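PDB 2FI9: outer membrane protein from Bartonella henselae, which is of unknown function but belongs to the DUF498/DUF598 family of uncharacterised proteins. Local coordinates for residues M31-R34 with G35-C39; E57-S60 with R61-E65; V89-E93 with K94-S98. One frame throughout, in Å; residues are numbered along the deposited sequence.

Contact 1: residues M31-R34 with G35-C39; sequences MSHR and GSIIC
H33, R34 and G35 form the corner at which the chain leaves one sheet and enters another: strand 31-34 is an outermost strand of the antiparallel three-stranded sheet, and strand 36-40 belongs to the mixed five-stranded sheet. G35 has a positive phi of 121°, a conformation largely reserved for glycine, because the carbonyl oxygen of R34 occupies the space where a side chain would begin. Its own carbonyl O is buried by the contact without a hydrogen-bonding partner.

The H33 side chain takes up the inside of the bend. With CG anti to the backbone N (chi1 179°), its imidazole is carried toward the second strand, where the edge of the ring comes near the G35 carbonyl and I37 passes obliquely beside it. R34 sets off from the outside of the corner, but its chain bends at chi2 and chi3 and returns its guanidinium along strand 31-34, so that the rim of the H33 ring lies over one guanidinium face. Beyond the corner, S36 OG is hydrogen-bonded to A126 N, while I37 packs on F26 and L124, bridging the two sheets. The CG2 branch of I37 reaches back to the imidazole, 4.2 Å from H33 CG.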
# COMPACT_ATOMS: atom_id res chain seq x y z
N MET A 31 -10.38 -4.86 13.05
CA MET A 31 -10.15 -3.49 13.46
C MET A 31 -10.64 -2.57 12.33
O MET A 31 -10.84 -3.01 11.19
CB MET A 31 -8.66 -3.24 13.68
CG MET A 31 -8.01 -3.80 14.95
SD MET A 31 -6.24 -3.43 14.81
CE MET A 31 -6.26 -1.71 14.30
N SER A 32 -10.82 -1.29 12.67
CA SER A 32 -11.12 -0.23 11.71
C SER A 32 -10.04 0.84 11.87
O SER A 32 -9.66 1.18 12.99
CB SER A 32 -12.48 0.38 12.02
OG SER A 32 -12.88 1.31 11.03
N HIS A 33 -9.53 1.36 10.76
CA HIS A 33 -8.60 2.47 10.83
C HIS A 33 -9.09 3.57 9.90
O HIS A 33 -9.44 3.30 8.76
CB HIS A 33 -7.20 2.04 10.43
CG HIS A 33 -6.19 3.15 10.46
ND1 HIS A 33 -5.79 3.83 9.32
CD2 HIS A 33 -5.50 3.71 11.49
CE1 HIS A 33 -4.91 4.76 9.65
NE2 HIS A 33 -4.72 4.70 10.96
N ARG A 34 -9.13 4.80 10.41
CA ARG A 34 -9.45 5.98 9.61
C ARG A 34 -8.15 6.58 9.05
O ARG A 34 -7.22 6.95 9.80
CB ARG A 34 -10.23 7.01 10.45
CG ARG A 34 -9.67 7.28 11.89
CD ARG A 34 -9.67 6.05 12.83
NE ARG A 34 -8.31 5.77 13.33
CZ ARG A 34 -7.93 4.65 13.94
NH1 ARG A 34 -8.79 3.66 14.16
NH2 ARG A 34 -6.67 4.52 14.36
N GLY A 35 -8.07 6.67 7.73
CA GLY A 35 -6.88 7.19 7.07
C GLY A 35 -6.22 6.21 6.12
O GLY A 35 -6.64 5.05 6.00
N SER A 36 -5.20 6.70 5.43
CA SER A 36 -4.45 5.89 4.48
C SER A 36 -3.52 4.94 5.23
O SER A 36 -3.11 5.21 6.37
CB SER A 36 -3.66 6.80 3.56
OG SER A 36 -4.53 7.64 2.80
N ILE A 37 -3.18 3.82 4.59
CA ILE A 37 -2.35 2.81 5.25
C ILE A 37 -1.26 2.28 4.33
O ILE A 37 -1.39 2.31 3.10
CB ILE A 37 -3.18 1.61 5.82
CG1 ILE A 37 -4.00 0.92 4.72
CG2 ILE A 37 -4.06 2.07 6.96
CD1 ILE A 37 -4.59 -0.43 5.14
N ILE A 38 -0.19 1.82 4.94
CA ILE A 38 0.81 1.05 4.25
C ILE A 38 0.87 -0.35 4.91
O ILE A 38 0.80 -0.47 6.12
CB ILE A 38 2.16 1.79 4.26
CG1 ILE A 38 3.05 1.30 3.13
CG2 ILE A 38 2.87 1.69 5.61
CD1 ILE A 38 4.17 2.27 2.83
N CYS A 39 0.95 -1.40 4.09
CA CYS A 39 0.90 -2.77 4.54
C CYS A 39 2.18 -3.42 4.09
O CYS A 39 2.40 -3.60 2.90
CB CYS A 39 -0.28 -3.50 3.90
SG CYS A 39 -1.87 -2.68 4.11

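Contact 2: residues E57-S60 with R61-E65; sequences EDIS and RVLEE
A chi1 of 66° places CG1 of I59 between its backbone N and carbonyl carbon, and the chain then runs on to CD1, while L63, one turn later, directs CG away from its own carbonyl carbon. The two side chains cross at an angle, with I59 CD1 3.9 Å from L63 CD1. Their backbones are joined as well: L63 N donates to I59 O at 3.0 Å, and E64 N repeats the step to S60 O at 3.0 Å.

Just ahead of these bonds, S60 shows how a hydroxyl can turn back on its own chain. Its chi1 of 57° brings OG within 2.6 Å of E57 O, on a lone pair of that carbonyl, which also accepts from S60 N. A water then spans the next gap, donating to D58 O and accepting from R61 N at 2.9 Å, so the first turn does not leave that amide without a partner. I59 and L63 both pack on L91 of helix 85-93, whereas V62 lies on I38 and I40 of strand 36-40. The two successive i to i+4 backbone bonds, with the I59-L63 pair alongside, are characteristic of an alpha-helical turn, here the short helix 60-64 that packs on the mixed sheet.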
# COMPACT_ATOMS: atom_id res chain seq x y z
N GLU A 57 8.46 10.25 1.31
CA GLU A 57 8.15 9.87 2.70
C GLU A 57 7.13 8.73 2.80
O GLU A 57 7.29 7.78 3.59
CB GLU A 57 7.58 11.06 3.45
CG GLU A 57 8.59 11.85 4.24
CD GLU A 57 7.95 12.56 5.42
OE1 GLU A 57 8.61 13.44 6.02
OE2 GLU A 57 6.77 12.25 5.76
N ASP A 58 6.06 8.84 2.03
CA ASP A 58 5.01 7.83 2.04
C ASP A 58 5.53 6.41 1.87
O ASP A 58 4.99 5.47 2.47
CB ASP A 58 3.96 8.11 0.97
CG ASP A 58 3.12 9.31 1.30
OD1 ASP A 58 3.13 9.74 2.47
OD2 ASP A 58 2.45 9.84 0.39
N ILE A 59 6.57 6.27 1.05
CA ILE A 59 7.07 4.94 0.70
C ILE A 59 8.36 4.56 1.46
O ILE A 59 8.93 3.49 1.25
CB ILE A 59 7.27 4.77 -0.85
CG1 ILE A 59 8.39 5.69 -1.36
CG2 ILE A 59 5.96 5.03 -1.60
CD1 ILE A 59 9.04 5.19 -2.66
N SER A 60 8.78 5.44 2.36
CA SER A 60 10.02 5.23 3.11
C SER A 60 10.09 3.89 3.86
O SER A 60 11.14 3.26 3.89
CB SER A 60 10.27 6.40 4.08
OG SER A 60 9.17 6.55 4.96
N ARG A 61 8.97 3.44 4.43
CA ARG A 61 8.97 2.15 5.13
C ARG A 61 9.13 0.97 4.17
O ARG A 61 9.74 -0.06 4.53
CB ARG A 61 7.71 1.98 5.97
CG ARG A 61 7.77 2.63 7.33
CD ARG A 61 6.54 2.26 8.14
NE ARG A 61 6.50 2.90 9.45
CZ ARG A 61 7.10 2.43 10.55
NH1 ARG A 61 7.82 1.31 10.52
NH2 ARG A 61 6.98 3.09 11.70
N VAL A 62 8.57 1.13 2.96
CA VAL A 62 8.70 0.13 1.91
C VAL A 62 10.16 0.01 1.49
O VAL A 62 10.71 -1.09 1.43
CB VAL A 62 7.82 0.46 0.69
CG1 VAL A 62 8.14 -0.46 -0.49
CG2 VAL A 62 6.38 0.33 1.05
N LEU A 63 10.80 1.15 1.24
CA LEU A 63 12.19 1.14 0.83
C LEU A 63 13.04 0.47 1.92
O LEU A 63 13.91 -0.36 1.64
CB LEU A 63 12.68 2.57 0.54
CG LEU A 63 11.96 3.25 -0.65
CD1 LEU A 63 12.41 4.69 -0.79
CD2 LEU A 63 12.17 2.50 -1.97
N GLU A 64 12.76 0.81 3.17
CA GLU A 64 13.55 0.32 4.29
C GLU A 64 13.42 -1.19 4.50
O GLU A 64 14.33 -1.83 5.04
CB GLU A 64 13.15 1.08 5.57
CG GLU A 64 13.57 2.57 5.56
CD GLU A 64 12.82 3.42 6.60
OE1 GLU A 64 12.23 2.83 7.53
OE2 GLU A 64 12.84 4.67 6.52
N GLU A 65 12.29 -1.76 4.08
CA GLU A 65 12.03 -3.19 4.23
C GLU A 65 12.12 -3.91 2.89
O GLU A 65 11.55 -4.99 2.72
CB GLU A 65 10.65 -3.41 4.85
CG GLU A 65 10.53 -2.87 6.25
CD GLU A 65 9.29 -3.38 6.99
OE1 GLU A 65 8.70 -4.42 6.60
OE2 GLU A 65 8.92 -2.71 7.96
O HOH W 1 6.33 4.65 4.82

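Contact 3: residues V89-E93 with K94-S98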
# COMPACT_ATOMS: atom_id res chain seq x y z
N VAL A 89 12.24 5.78 -9.71
CA VAL A 89 13.68 5.62 -9.47
C VAL A 89 14.01 4.93 -8.14
O VAL A 89 14.73 3.93 -8.12
CB VAL A 89 14.43 6.97 -9.58
CG1 VAL A 89 15.92 6.83 -9.27
CG2 VAL A 89 14.26 7.54 -10.99
N LEU A 90 13.50 5.47 -7.04
CA LEU A 90 13.76 4.89 -5.71
C LEU A 90 13.34 3.42 -5.62
O LEU A 90 14.09 2.57 -5.11
CB LEU A 90 13.03 5.70 -4.64
CG LEU A 90 13.51 7.14 -4.39
CD1 LEU A 90 12.41 7.93 -3.69
CD2 LEU A 90 14.78 7.15 -3.59
N LEU A 91 12.14 3.11 -6.11
CA LEU A 91 11.64 1.72 -6.09
C LEU A 91 12.51 0.81 -6.97
O LEU A 91 12.87 -0.31 -6.58
CB LEU A 91 10.17 1.68 -6.49
CG LEU A 91 9.25 2.26 -5.41
CD1 LEU A 91 7.86 2.63 -5.97
CD2 LEU A 91 9.18 1.30 -4.15
N TRP A 92 12.87 1.32 -8.15
CA TRP A 92 13.75 0.60 -9.05
C TRP A 92 15.10 0.27 -8.41
O TRP A 92 15.60 -0.84 -8.56
CB TRP A 92 13.95 1.41 -10.35
CG TRP A 92 14.83 0.74 -11.37
CD1 TRP A 92 14.43 -0.02 -12.42
CD2 TRP A 92 16.26 0.79 -11.43
NE1 TRP A 92 15.51 -0.45 -13.14
CE2 TRP A 92 16.65 0.03 -12.55
CE3 TRP A 92 17.25 1.42 -10.65
CZ2 TRP A 92 17.99 -0.13 -12.91
CZ3 TRP A 92 18.59 1.25 -11.00
CH2 TRP A 92 18.95 0.48 -12.13
N GLU A 93 15.68 1.24 -7.69
CA GLU A 93 16.97 1.07 -7.01
C GLU A 93 16.94 -0.06 -5.98
O GLU A 93 17.97 -0.62 -5.64
CB GLU A 93 17.36 2.34 -6.27
CG GLU A 93 17.66 3.53 -7.13
CD GLU A 93 17.98 4.78 -6.31
OE1 GLU A 93 17.83 4.76 -5.07
OE2 GLU A 93 18.36 5.79 -6.92
N LYS A 94 15.75 -0.35 -5.45
CA LYS A 94 15.60 -1.38 -4.42
C LYS A 94 15.02 -2.66 -5.01
O LYS A 94 14.65 -3.57 -4.27
CB LYS A 94 14.71 -0.86 -3.30
CG LYS A 94 15.27 0.31 -2.51
CD LYS A 94 16.40 -0.11 -1.61
CE LYS A 94 16.92 1.04 -0.80
NZ LYS A 94 18.17 0.64 -0.13
N ARG A 95 14.94 -2.71 -6.34
CA ARG A 95 14.42 -3.86 -7.09
C ARG A 95 13.02 -4.25 -6.63
O ARG A 95 12.71 -5.44 -6.52
CB ARG A 95 15.36 -5.08 -6.97
CG ARG A 95 16.85 -4.80 -7.18
CD ARG A 95 17.14 -4.44 -8.60
NE ARG A 95 18.46 -3.84 -8.76
CZ ARG A 95 18.76 -2.92 -9.68
NH1 ARG A 95 17.82 -2.49 -10.52
NH2 ARG A 95 19.99 -2.43 -9.76
N ILE A 96 12.19 -3.26 -6.32
CA ILE A 96 10.80 -3.53 -6.03
C ILE A 96 9.98 -3.26 -7.28
O ILE A 96 10.02 -2.15 -7.83
CB ILE A 96 10.29 -2.66 -4.87
CG1 ILE A 96 11.09 -2.96 -3.59
CG2 ILE A 96 8.78 -2.89 -4.64
CD1 ILE A 96 10.85 -1.97 -2.50
N SER A 97 9.26 -4.27 -7.74
CA SER A 97 8.39 -4.10 -8.88
C SER A 97 7.07 -3.49 -8.36
O SER A 97 6.53 -3.94 -7.34
CB SER A 97 8.23 -5.41 -9.67
OG SER A 97 7.10 -6.16 -9.29
N SER A 98 6.60 -2.44 -9.01
CA SER A 98 5.47 -1.70 -8.47
C SER A 98 4.50 -1.24 -9.52
O SER A 98 4.85 -1.09 -10.70
CB SER A 98 5.95 -0.51 -7.62
OG SER A 98 6.63 0.45 -8.41
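This is a local helix-end contact, made where helix 85-93 finishes and the chain turns through K94 and R95 into the edge strand 97-101 of the mixed sheet. The turn illustrates how a few backbone bonds can end a helix and redirect the chain. I96 N reaches back to L91 O at 3.0 Å, and inside that loop R95 N bonds W92 O, also at 3.0 Å, with R95 in the positive-phi conformation such a reversal uses. L91 O is held twice, since K94 N donates to it as well, at 3.1 Å, and the two amides approach from opposite faces of the carbonyl plane; a further bond from K94 N to L90 O is weak.

On the surface, the same reversal sets R95 beside W92. Bending at chi2 (-69°) lets the arginine chain run alongside the indole, and its guanidinium stands almost upright over the ring, the two planes 76° apart. R95 CZ lies 4.3 Å from the centroid of the six-membered ring and 13° off its normal, a cation-pi pair in which NH1 leads, 3.4 Å from W92 CZ2. The side facing the sheet is largely apolar: L91 CD2 meets I96 CD1 at 4.0 Å, L91 CD1 lies against the hydroxyl of S98, 3.5 Å from its OG, and both L91 and I96 rest on L72 of the neighbouring strand 71-75. The bonds from I96 N and R95 N, with positive phi at R95, make this a Schellman motif, which closes the helix of a beta-alpha-beta crossover between the parallel strands 71-75 and 97-101.

Overall arrangement
Along the chain the three contacts follow in series, and each marks a place where one element of structure gives way to another. Contact 1 enters the mixed five-stranded sheet through strand 36-40; contact 3 enters its edge through strand 97-101. Their centres lie about 24 Å apart, on opposite sides of the chain's centre, with nearest atoms about 9 Å apart. Contact 2 stands between them, its centre about 16 Å from contact 1 and 11 Å from contact 3, and touches both: V62 meets I38 with one methyl and I96 with the other, while L63 also reaches L90 and K94. Helix 60-64 thus packs against both helix 85-93 and strand 36-40 of the mixed sheet.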